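Local coordinates for protein MB2760 (Mycobacterium tuberculosis, PDB 2BNG) that hydrolyses long or bulky lipophilic epoxides, such as 9,10-epoxystearic acid and cholesterol 5,6-oxide, to diols in vitro, its physiological substrates being still unidentified, at residues 46-51 with 122-127; 76-81 with 90-95; 99-104 with 144-149. One frame throughout, in Å; residues are numbered along the deposited sequence.

Starting from the N terminus, the chain passes helix 13-30 and reaches 46-51, the first half of contact 1, on strand 44-48. Before that contact can close, contact 2 opens at 76-81 and shuts at 90-95, pairing the two arms of a beta hairpin, so it nests within contact 1. Next comes 99-104, the opening of contact 3 on the neighbouring strand. Contact 1 then closes at 122-127, where strand 116-123 gives way to the last helix, and contact 3 closes at 144-149, the C-terminal tail; contacts 1 and 3 therefore cross. All three reach one mixed sheet. Contacts 1 and 2 meet through Asp122 and Arg91, contacts 2 and 3 through adjacent strands.

Contact 1: residues 46-51 with 122-127; sequences YENVGF and DYFDVY
Val49 lies over one face of the Tyr123 ring, its methyl CG2 3.7 Å from the ring centroid in a CH-pi contact displaced toward the rim at CD2 and CE2. The Phe124 ring takes water 2 over the centre of one face, while Asn48 OD1 comes to its edge in plane, 3.8 Å from Phe124 CE1. Phe51 meets Phe124 with the ring planes 25° apart, yet the two are slid so far that they barely overlap; at the Phe51 edge, CZ touches Val126 CG1 at 3.3 Å. Chi1 of Phe124 (47°) sets CG between its own backbone N and carbonyl carbon; the ring's CE1 lies against Asn48 and its CE2 against Phe51 CD2.

Beside these rings strand 44-48 pairs in parallel with strand 116-123. Asp122 faces Asn48 and is held through both its backbone atoms by the residues flanking Asn48: N donates to Glu47 O at 2.8 Å, O accepts from Val49 N at 2.9 Å.

Asn48 and Asp122 project side by side from the same face of the sheet, and water 1 joins their tips. It accepts from Tyr46 OH at 2.6 Å and donates to Asn48 OD1, also at 2.6 Å, and to Asp122 OD2 at 2.9 Å. Asn48 ND2 in turn donates to Tyr46 OH and bonds Ser52, which fixes the turn of the amide, and Arg91 salt-bridges Asp122 OD2. A water held by Tyr, Asn and Asp is the arrangement of limonene epoxide hydrolases, consistent with water 1 marking the nucleophile's site and Asp122 acting as proton acceptor.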
loop_
_atom_site.group_PDB
_atom_site.type_symbol
_atom_site.label_atom_id
_atom_site.label_comp_id
_atom_site.label_asym_id
_atom_site.label_seq_id
_atom_site.Cartn_x
_atom_site.Cartn_y
_atom_site.Cartn_z
ATOM N N TYR C 46 2.482 42.514 27.082
ATOM C CA TYR C 46 1.381 42.211 26.174
ATOM C C TYR C 46 0.679 43.483 25.662
ATOM O O TYR C 46 0.027 44.233 26.429
ATOM C CB TYR C 46 0.379 41.260 26.848
ATOM C CG TYR C 46 -0.947 41.098 26.132
ATOM C CD1 TYR C 46 -1.003 40.930 24.745
ATOM C CD2 TYR C 46 -2.144 41.079 26.848
ATOM C CE1 TYR C 46 -2.229 40.747 24.080
ATOM C CE2 TYR C 46 -3.382 40.912 26.201
ATOM C CZ TYR C 46 -3.407 40.754 24.814
ATOM O OH TYR C 46 -4.588 40.592 24.147
ATOM N N GLU C 47 0.794 43.695 24.352
ATOM C CA GLU C 47 0.300 44.903 23.708
ATOM C C GLU C 47 -0.700 44.563 22.633
ATOM O O GLU C 47 -0.431 43.741 21.760
ATOM C CB GLU C 47 1.442 45.690 23.062
ATOM C CG GLU C 47 2.371 46.353 24.062
ATOM C CD GLU C 47 3.709 46.844 23.473
ATOM O OE1 GLU C 47 4.085 46.492 22.315
ATOM O OE2 GLU C 47 4.402 47.598 24.202
ATOM N N ASN C 48 -1.865 45.183 22.718
ATOM C CA ASN C 48 -2.691 45.384 21.550
ATOM C C ASN C 48 -2.328 46.781 21.069
ATOM O O ASN C 48 -2.636 47.768 21.743
ATOM C CB ASN C 48 -4.159 45.267 21.924
ATOM C CG ASN C 48 -4.528 43.867 22.317
ATOM O OD1 ASN C 48 -4.478 42.958 21.491
ATOM N ND2 ASN C 48 -4.877 43.667 23.589
ATOM N N VAL C 49 -1.636 46.864 19.939
ATOM C CA VAL C 49 -0.963 48.108 19.557
ATOM C C VAL C 49 -1.936 49.273 19.429
ATOM O O VAL C 49 -2.923 49.190 18.685
ATOM C CB VAL C 49 -0.188 47.943 18.221
ATOM C CG1 VAL C 49 0.630 49.020 17.935
ATOM C CG2 VAL C 49 0.783 47.010 18.314
ATOM N N GLY C 50 -1.651 50.347 20.171
ATOM C CA GLY C 50 -2.475 51.547 20.182
ATOM C C GLY C 50 -3.601 51.479 21.200
ATOM O O GLY C 50 -4.331 52.455 21.371
ATOM N N PHE C 51 -3.762 50.343 21.878
ATOM C CA PHE C 51 -4.935 50.169 22.749
ATOM C C PHE C 51 -4.680 49.736 24.187
ATOM O O PHE C 51 -5.337 50.221 25.096
ATOM C CB PHE C 51 -5.994 49.266 22.083
ATOM C CG PHE C 51 -6.590 49.886 20.858
ATOM C CD1 PHE C 51 -7.707 50.712 20.958
ATOM C CD2 PHE C 51 -5.988 49.719 19.610
ATOM C CE1 PHE C 51 -8.240 51.331 19.822
ATOM C CE2 PHE C 51 -6.509 50.338 18.482
ATOM C CZ PHE C 51 -7.638 51.147 18.591
ATOM N N ASP C 122 0.087 42.365 19.409
ATOM C CA ASP C 122 -0.886 42.133 18.338
ATOM C C ASP C 122 -1.235 43.451 17.659
ATOM O O ASP C 122 -1.525 44.451 18.332
ATOM C CB ASP C 122 -2.136 41.427 18.879
ATOM C CG ASP C 122 -1.999 39.889 18.906
ATOM O OD1 ASP C 122 -1.057 39.309 18.312
ATOM O OD2 ASP C 122 -2.859 39.228 19.522
ATOM N N TYR C 123 -1.190 43.427 16.331
ATOM C CA TYR C 123 -1.527 44.547 15.469
ATOM C C TYR C 123 -2.852 44.272 14.753
ATOM O O TYR C 123 -3.069 43.181 14.235
ATOM C CB TYR C 123 -0.471 44.689 14.372
ATOM C CG TYR C 123 0.891 45.176 14.794
ATOM C CD1 TYR C 123 1.898 44.273 15.151
ATOM C CD2 TYR C 123 1.197 46.558 14.803
ATOM C CE1 TYR C 123 3.176 44.731 15.509
ATOM C CE2 TYR C 123 2.466 47.018 15.155
ATOM C CZ TYR C 123 3.440 46.098 15.501
ATOM O OH TYR C 123 4.676 46.539 15.863
ATOM N N PHE C 124 -3.708 45.286 14.668
ATOM C CA PHE C 124 -4.951 45.195 13.901
ATOM C C PHE C 124 -5.401 46.613 13.534
ATOM O O PHE C 124 -4.823 47.591 14.015
ATOM C CB PHE C 124 -6.057 44.491 14.709
ATOM C CG PHE C 124 -6.190 44.997 16.096
ATOM C CD1 PHE C 124 -5.553 44.358 17.140
ATOM C CD2 PHE C 124 -6.939 46.127 16.359
ATOM C CE1 PHE C 124 -5.673 44.825 18.436
ATOM C CE2 PHE C 124 -7.065 46.615 17.643
ATOM C CZ PHE C 124 -6.432 45.973 18.685
ATOM N N ASP C 125 -6.453 46.706 12.714
ATOM C CA ASP C 125 -6.965 47.976 12.166
ATOM C C ASP C 125 -8.390 48.221 12.699
ATOM O O ASP C 125 -9.233 47.327 12.653
ATOM C CB ASP C 125 -6.904 47.858 10.637
ATOM C CG ASP C 125 -7.733 48.887 9.889
ATOM O OD1 ASP C 125 -7.861 50.049 10.320
ATOM O OD2 ASP C 125 -8.229 48.535 8.789
ATOM N N VAL C 126 -8.658 49.422 13.217
ATOM C CA VAL C 126 -9.991 49.702 13.766
ATOM C C VAL C 126 -11.029 49.644 12.664
ATOM O O VAL C 126 -12.164 49.254 12.903
ATOM C CB VAL C 126 -10.111 51.064 14.547
ATOM C CG1 VAL C 126 -9.069 51.156 15.654
ATOM C CG2 VAL C 126 -9.969 52.237 13.608
ATOM N N TYR C 127 -10.641 50.024 11.456
ATOM C CA TYR C 127 -11.578 49.974 10.347
ATOM C C TYR C 127 -12.052 48.532 10.022
ATOM O O TYR C 127 -13.259 48.246 9.956
ATOM C CB TYR C 127 -10.955 50.663 9.149
ATOM C CG TYR C 127 -11.718 50.554 7.861
ATOM C CD1 TYR C 127 -12.989 51.112 7.716
ATOM C CD2 TYR C 127 -11.146 49.915 6.768
ATOM C CE1 TYR C 127 -13.680 51.018 6.509
ATOM C CE2 TYR C 127 -11.814 49.825 5.551
ATOM C CZ TYR C 127 -13.085 50.373 5.434
ATOM O OH TYR C 127 -13.748 50.276 4.236
HETATM O O HOH W 1 -4.582 40.350 21.562
HETATM O O HOH W 2 -3.432 47.829 16.406
#

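Contact 2: residues 76-81 with 90-95; sequences KIHRIG and ERTDAL
His78 CG and Thr92 OG1 each lie anti to their own carbonyl carbon (chi1 -51° and -57°), and from there His78 NE2 meets Thr92 OG1 at 2.6 Å. The hydroxyl oxygen sits at the ring's edge, in its plane, and the bond is almost straight. Arg79, extended from CG to NE, runs side by side with Glu90; its NH1 donates to the syn lone pair of Glu90 OE1 at 2.7 Å, within a salt bridge. Both charges have further partners on the second subunit: Glu111 for Arg79, Tyr123 and Arg121 for Glu90.

A classic beta bulge puts His78 and Arg79 both opposite Glu90, whose O takes His78 N at 2.7 Å and, weakly, Arg79 N at 3.4 Å. Lys76 and Thr92 beyond it form a regular antiparallel hydrogen-bonded pair. On the Ile77 face, Arg91 grips Asp93 side-on, NE to OD2 at 3.1 Å and NH2 to OD1 at 2.9 Å. NH2 also salt-bridges Asp122, so Arg91 links the two carboxylates, consistent with its holding the probable proton donor and acceptor in place.

Ile77 and Arg91 pack on Leu25 of helix 13-30; strand 72-83 is outermost in this chain's sheet, and strand 100-113 flanks strand 86-97 on its other side.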
loop_
_atom_site.group_PDB
_atom_site.type_symbol
_atom_site.label_atom_id
_atom_site.label_comp_id
_atom_site.label_asym_id
_atom_site.label_seq_id
_atom_site.Cartn_x
_atom_site.Cartn_y
_atom_site.Cartn_z
ATOM N N LYS C 76 -6.747 31.647 13.498
ATOM C CA LYS C 76 -6.342 30.911 12.350
ATOM C C LYS C 76 -5.058 31.587 11.874
ATOM O O LYS C 76 -5.053 32.783 11.555
ATOM C CB LYS C 76 -7.480 30.944 11.340
ATOM C CG LYS C 76 -7.150 30.502 9.960
ATOM C CD LYS C 76 -6.797 29.085 9.870
ATOM C CE LYS C 76 -7.055 28.600 8.438
ATOM N NZ LYS C 76 -5.971 27.815 7.868
ATOM N N ILE C 77 -3.958 30.828 11.896
ATOM C CA ILE C 77 -2.656 31.343 11.477
ATOM C C ILE C 77 -2.475 31.006 10.004
ATOM O O ILE C 77 -2.486 29.839 9.642
ATOM C CB ILE C 77 -1.492 30.725 12.332
ATOM C CG1 ILE C 77 -1.770 30.876 13.845
ATOM C CG2 ILE C 77 -0.133 31.351 11.921
ATOM C CD1 ILE C 77 -0.806 30.066 14.769
ATOM N N HIS C 78 -2.332 32.021 9.161
ATOM C CA HIS C 78 -2.101 31.818 7.724
ATOM C C HIS C 78 -0.622 31.618 7.389
ATOM O O HIS C 78 -0.277 30.796 6.543
ATOM C CB HIS C 78 -2.661 32.991 6.915
ATOM C CG HIS C 78 -4.089 33.321 7.240
ATOM N ND1 HIS C 78 -5.149 32.505 6.887
ATOM C CD2 HIS C 78 -4.633 34.383 7.887
ATOM C CE1 HIS C 78 -6.278 33.040 7.316
ATOM N NE2 HIS C 78 -5.993 34.178 7.929
ATOM N N ARG C 79 0.236 32.394 8.048
ATOM C CA ARG C 79 1.682 32.331 7.871
ATOM C C ARG C 79 2.326 32.666 9.202
ATOM O O ARG C 79 1.779 33.474 9.971
ATOM C CB ARG C 79 2.156 33.323 6.807
ATOM C CG ARG C 79 1.624 33.038 5.378
ATOM C CD ARG C 79 2.011 34.173 4.453
ATOM N NE ARG C 79 1.672 33.964 3.037
ATOM C CZ ARG C 79 0.470 34.207 2.521
ATOM N NH1 ARG C 79 -0.453 34.588 3.261
ATOM N NH2 ARG C 79 0.127 34.074 1.286
ATOM N N ILE C 80 3.466 32.023 9.459
ATOM C CA ILE C 80 4.234 32.187 10.677
ATOM C C ILE C 80 5.702 31.919 10.351
ATOM O O ILE C 80 6.001 31.001 9.621
ATOM C CB ILE C 80 3.711 31.243 11.813
ATOM C CG1 ILE C 80 4.545 31.424 13.098
ATOM C CG2 ILE C 80 3.617 29.757 11.328
ATOM C CD1 ILE C 80 3.897 30.848 14.351
ATOM N N GLY C 81 6.607 32.730 10.886
ATOM C CA GLY C 81 8.039 32.584 10.617
ATOM C C GLY C 81 8.825 33.229 11.727
ATOM O O GLY C 81 8.265 33.975 12.514
ATOM N N GLU C 90 0.756 35.958 10.714
ATOM C CA GLU C 90 -0.341 36.559 9.939
ATOM C C GLU C 90 -1.576 35.722 10.227
ATOM O O GLU C 90 -1.596 34.523 9.926
ATOM C CB GLU C 90 -0.041 36.582 8.430
ATOM C CG GLU C 90 -1.133 37.272 7.591
ATOM C CD GLU C 90 -1.112 36.933 6.080
ATOM O OE1 GLU C 90 -0.581 35.878 5.663
ATOM O OE2 GLU C 90 -1.660 37.727 5.290
ATOM N N ARG C 91 -2.584 36.326 10.849
ATOM C CA ARG C 91 -3.734 35.576 11.337
ATOM C C ARG C 91 -5.070 36.219 11.003
ATOM O O ARG C 91 -5.158 37.392 10.624
ATOM C CB ARG C 91 -3.682 35.353 12.875
ATOM C CG ARG C 91 -2.343 35.536 13.521
ATOM C CD ARG C 91 -2.280 34.983 14.915
ATOM N NE ARG C 91 -3.069 35.698 15.909
ATOM C CZ ARG C 91 -2.586 36.588 16.788
ATOM N NH1 ARG C 91 -1.288 36.920 16.796
ATOM N NH2 ARG C 91 -3.413 37.155 17.695
ATOM N N THR C 92 -6.114 35.413 11.153
ATOM C CA THR C 92 -7.475 35.885 11.310
ATOM C C THR C 92 -7.900 35.463 12.716
ATOM O O THR C 92 -7.766 34.303 13.096
ATOM C CB THR C 92 -8.417 35.267 10.267
ATOM O OG1 THR C 92 -7.934 35.560 8.941
ATOM C CG2 THR C 92 -9.796 35.850 10.397
ATOM N N ASP C 93 -8.372 36.425 13.499
ATOM C CA ASP C 93 -8.866 36.149 14.841
ATOM C C ASP C 93 -10.377 36.363 14.848
ATOM O O ASP C 93 -10.923 37.036 13.978
ATOM C CB ASP C 93 -8.199 37.089 15.869
ATOM C CG ASP C 93 -6.760 36.667 16.241
ATOM O OD1 ASP C 93 -6.296 37.093 17.321
ATOM O OD2 ASP C 93 -6.086 35.926 15.477
ATOM N N ALA C 94 -11.044 35.809 15.844
ATOM C CA ALA C 94 -12.445 36.096 16.084
ATOM C C ALA C 94 -12.698 36.187 17.580
ATOM O O ALA C 94 -12.195 35.359 18.333
ATOM C CB ALA C 94 -13.309 35.014 15.461
ATOM N N LEU C 95 -13.451 37.205 18.005
ATOM C CA LEU C 95 -13.967 37.255 19.376
ATOM C C LEU C 95 -15.445 36.897 19.328
ATOM O O LEU C 95 -16.180 37.391 18.469
ATOM C CB LEU C 95 -13.738 38.619 20.046
ATOM C CG LEU C 95 -12.300 39.191 20.055
ATOM C CD1 LEU C 95 -12.320 40.616 20.609
ATOM C CD2 LEU C 95 -11.284 38.329 20.809
#

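Contact 3: residues 99-104 with 144-149; sequences PLRVQF and SLKATL
Arg101 and Lys146 have their CA atoms 7.3 Å apart, Gln103 and Ala147 theirs 6.6 Å, too far for beta pairing. The strand residues and the irregular tail run at 55° to each other, so side chains make the contact. Arg101 and Gln103 both point from the strand toward the tail, and Gln103 OE1 accepts from two Arg101 nitrogens, NE and NH2, lying in the plane of the guanidinium. With OE1 so fixed, NE2 is turned to Thr148 O, 3.1 Å away, which it approaches from above the carbonyl plane. Ala147 fits against this amide, its CB 3.4 Å from Gln103 CD.

In this NTF2-like fold the strand is an inner one of the curved sheet, and the tail, coming back after helix 126-139, crosses over the start of that strand. Leu149, the last residue of the chain, reaches on to Thr92, Glu74 and Lys76 of the two strands beyond.

Lys146 crosses Arg101 at about a right angle, CG 3.8 Å from Arg101 CD. A bend at its chi3 (-85°) turns CE toward Pro99, where NZ donates to Pro99 O at 2.8 Å. At the edge of the Arg101 guanidinium, Leu149 CG comes within 3.7 Å of NH2, the same nitrogen that salt-bridges Glu74.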
loop_
_atom_site.group_PDB
_atom_site.type_symbol
_atom_site.label_atom_id
_atom_site.label_comp_id
_atom_site.label_asym_id
_atom_site.label_seq_id
_atom_site.Cartn_x
_atom_site.Cartn_y
_atom_site.Cartn_z
ATOM N N PRO C 99 -23.938 34.993 20.739
ATOM C CA PRO C 99 -24.208 34.763 19.310
ATOM C C PRO C 99 -23.516 35.788 18.421
ATOM O O PRO C 99 -23.564 35.656 17.200
ATOM C CB PRO C 99 -25.725 34.926 19.205
ATOM C CG PRO C 99 -26.078 35.940 20.321
ATOM C CD PRO C 99 -24.971 35.850 21.375
ATOM N N LEU C 100 -22.891 36.797 19.029
ATOM C CA LEU C 100 -22.120 37.796 18.293
ATOM C C LEU C 100 -20.690 37.317 17.999
ATOM O O LEU C 100 -19.927 36.998 18.917
ATOM C CB LEU C 100 -22.088 39.118 19.072
ATOM C CG LEU C 100 -21.246 40.250 18.473
ATOM C CD1 LEU C 100 -21.781 40.678 17.069
ATOM C CD2 LEU C 100 -21.116 41.451 19.443
ATOM N N ARG C 101 -20.331 37.268 16.718
ATOM C CA ARG C 101 -18.984 36.894 16.317
ATOM C C ARG C 101 -18.337 38.021 15.537
ATOM O O ARG C 101 -18.890 38.484 14.534
ATOM C CB ARG C 101 -19.018 35.622 15.479
ATOM C CG ARG C 101 -17.706 35.279 14.800
ATOM C CD ARG C 101 -17.931 34.135 13.840
ATOM N NE ARG C 101 -16.654 33.649 13.356
ATOM C CZ ARG C 101 -15.990 32.649 13.916
ATOM N NH1 ARG C 101 -16.517 32.018 14.953
ATOM N NH2 ARG C 101 -14.794 32.289 13.443
ATOM N N VAL C 102 -17.184 38.479 16.018
ATOM C CA VAL C 102 -16.470 39.588 15.401
ATOM C C VAL C 102 -15.103 39.115 14.916
ATOM O O VAL C 102 -14.231 38.746 15.702
ATOM C CB VAL C 102 -16.289 40.788 16.380
ATOM C CG1 VAL C 102 -15.541 41.942 15.701
ATOM C CG2 VAL C 102 -17.642 41.260 16.936
ATOM N N GLN C 103 -14.926 39.153 13.609
ATOM C CA GLN C 103 -13.764 38.572 12.976
ATOM C C GLN C 103 -12.946 39.648 12.266
ATOM O O GLN C 103 -13.507 40.537 11.612
ATOM C CB GLN C 103 -14.242 37.512 11.985
ATOM C CG GLN C 103 -13.187 36.561 11.492
ATOM C CD GLN C 103 -13.818 35.326 10.862
ATOM O OE1 GLN C 103 -14.503 34.595 11.515
ATOM N NE2 GLN C 103 -13.603 35.116 9.604
ATOM N N PHE C 104 -11.629 39.553 12.372
ATOM C CA PHE C 104 -10.738 40.613 11.909
ATOM C C PHE C 104 -9.336 40.029 11.702
ATOM O O PHE C 104 -8.994 39.001 12.325
ATOM C CB PHE C 104 -10.688 41.773 12.941
ATOM C CG PHE C 104 -10.411 41.319 14.368
ATOM C CD1 PHE C 104 -9.126 41.328 14.873
ATOM C CD2 PHE C 104 -11.448 40.891 15.204
ATOM C CE1 PHE C 104 -8.867 40.919 16.199
ATOM C CE2 PHE C 104 -11.193 40.461 16.507
ATOM C CZ PHE C 104 -9.901 40.471 17.004
ATOM N N SER C 144 -27.120 33.902 8.095
ATOM C CA SER C 144 -26.342 33.450 7.000
ATOM C C SER C 144 -25.199 34.308 6.678
ATOM O O SER C 144 -24.535 34.000 5.773
ATOM C CB SER C 144 -27.148 33.457 5.761
ATOM O OG SER C 144 -26.311 33.442 4.626
ATOM N N LEU C 145 -24.990 35.453 7.302
ATOM C CA LEU C 145 -23.879 36.279 6.814
ATOM C C LEU C 145 -22.714 36.256 7.800
ATOM O O LEU C 145 -21.794 37.059 7.697
ATOM C CB LEU C 145 -24.342 37.709 6.457
ATOM C CG LEU C 145 -25.493 37.896 5.445
ATOM C CD1 LEU C 145 -25.931 39.342 5.387
ATOM C CD2 LEU C 145 -25.135 37.403 4.044
ATOM N N LYS C 146 -22.762 35.310 8.740
ATOM C CA LYS C 146 -21.763 35.214 9.805
ATOM C C LYS C 146 -20.427 34.724 9.266
ATOM O O LYS C 146 -20.382 33.757 8.501
ATOM C CB LYS C 146 -22.250 34.308 10.946
ATOM C CG LYS C 146 -21.384 34.393 12.198
ATOM C CD LYS C 146 -21.872 33.463 13.293
ATOM C CE LYS C 146 -22.955 34.110 14.125
ATOM N NZ LYS C 146 -22.992 33.482 15.464
ATOM N N ALA C 147 -19.351 35.406 9.667
ATOM C CA ALA C 147 -17.982 35.048 9.289
ATOM C C ALA C 147 -17.614 33.653 9.797
ATOM O O ALA C 147 -18.144 33.182 10.813
ATOM C CB ALA C 147 -17.016 36.090 9.822
ATOM N N THR C 148 -16.729 32.976 9.075
ATOM C CA THR C 148 -16.257 31.648 9.483
ATOM C C THR C 148 -14.747 31.565 9.285
ATOM O O THR C 148 -14.187 32.297 8.457
ATOM C CB THR C 148 -16.917 30.513 8.644
ATOM O OG1 THR C 148 -16.965 30.914 7.272
ATOM C CG2 THR C 148 -18.332 30.193 9.123
ATOM N N LEU C 149 -14.100 30.676 10.041
ATOM C CA LEU C 149 -12.708 30.294 9.779
ATOM C C LEU C 149 -12.619 28.947 9.078
ATOM O O LEU C 149 -12.238 28.881 7.907
ATOM C CB LEU C 149 -11.885 30.264 11.065
ATOM C CG LEU C 149 -11.650 31.622 11.698
ATOM C CD1 LEU C 149 -10.845 31.443 12.938
ATOM C CD2 LEU C 149 -10.939 32.494 10.712
#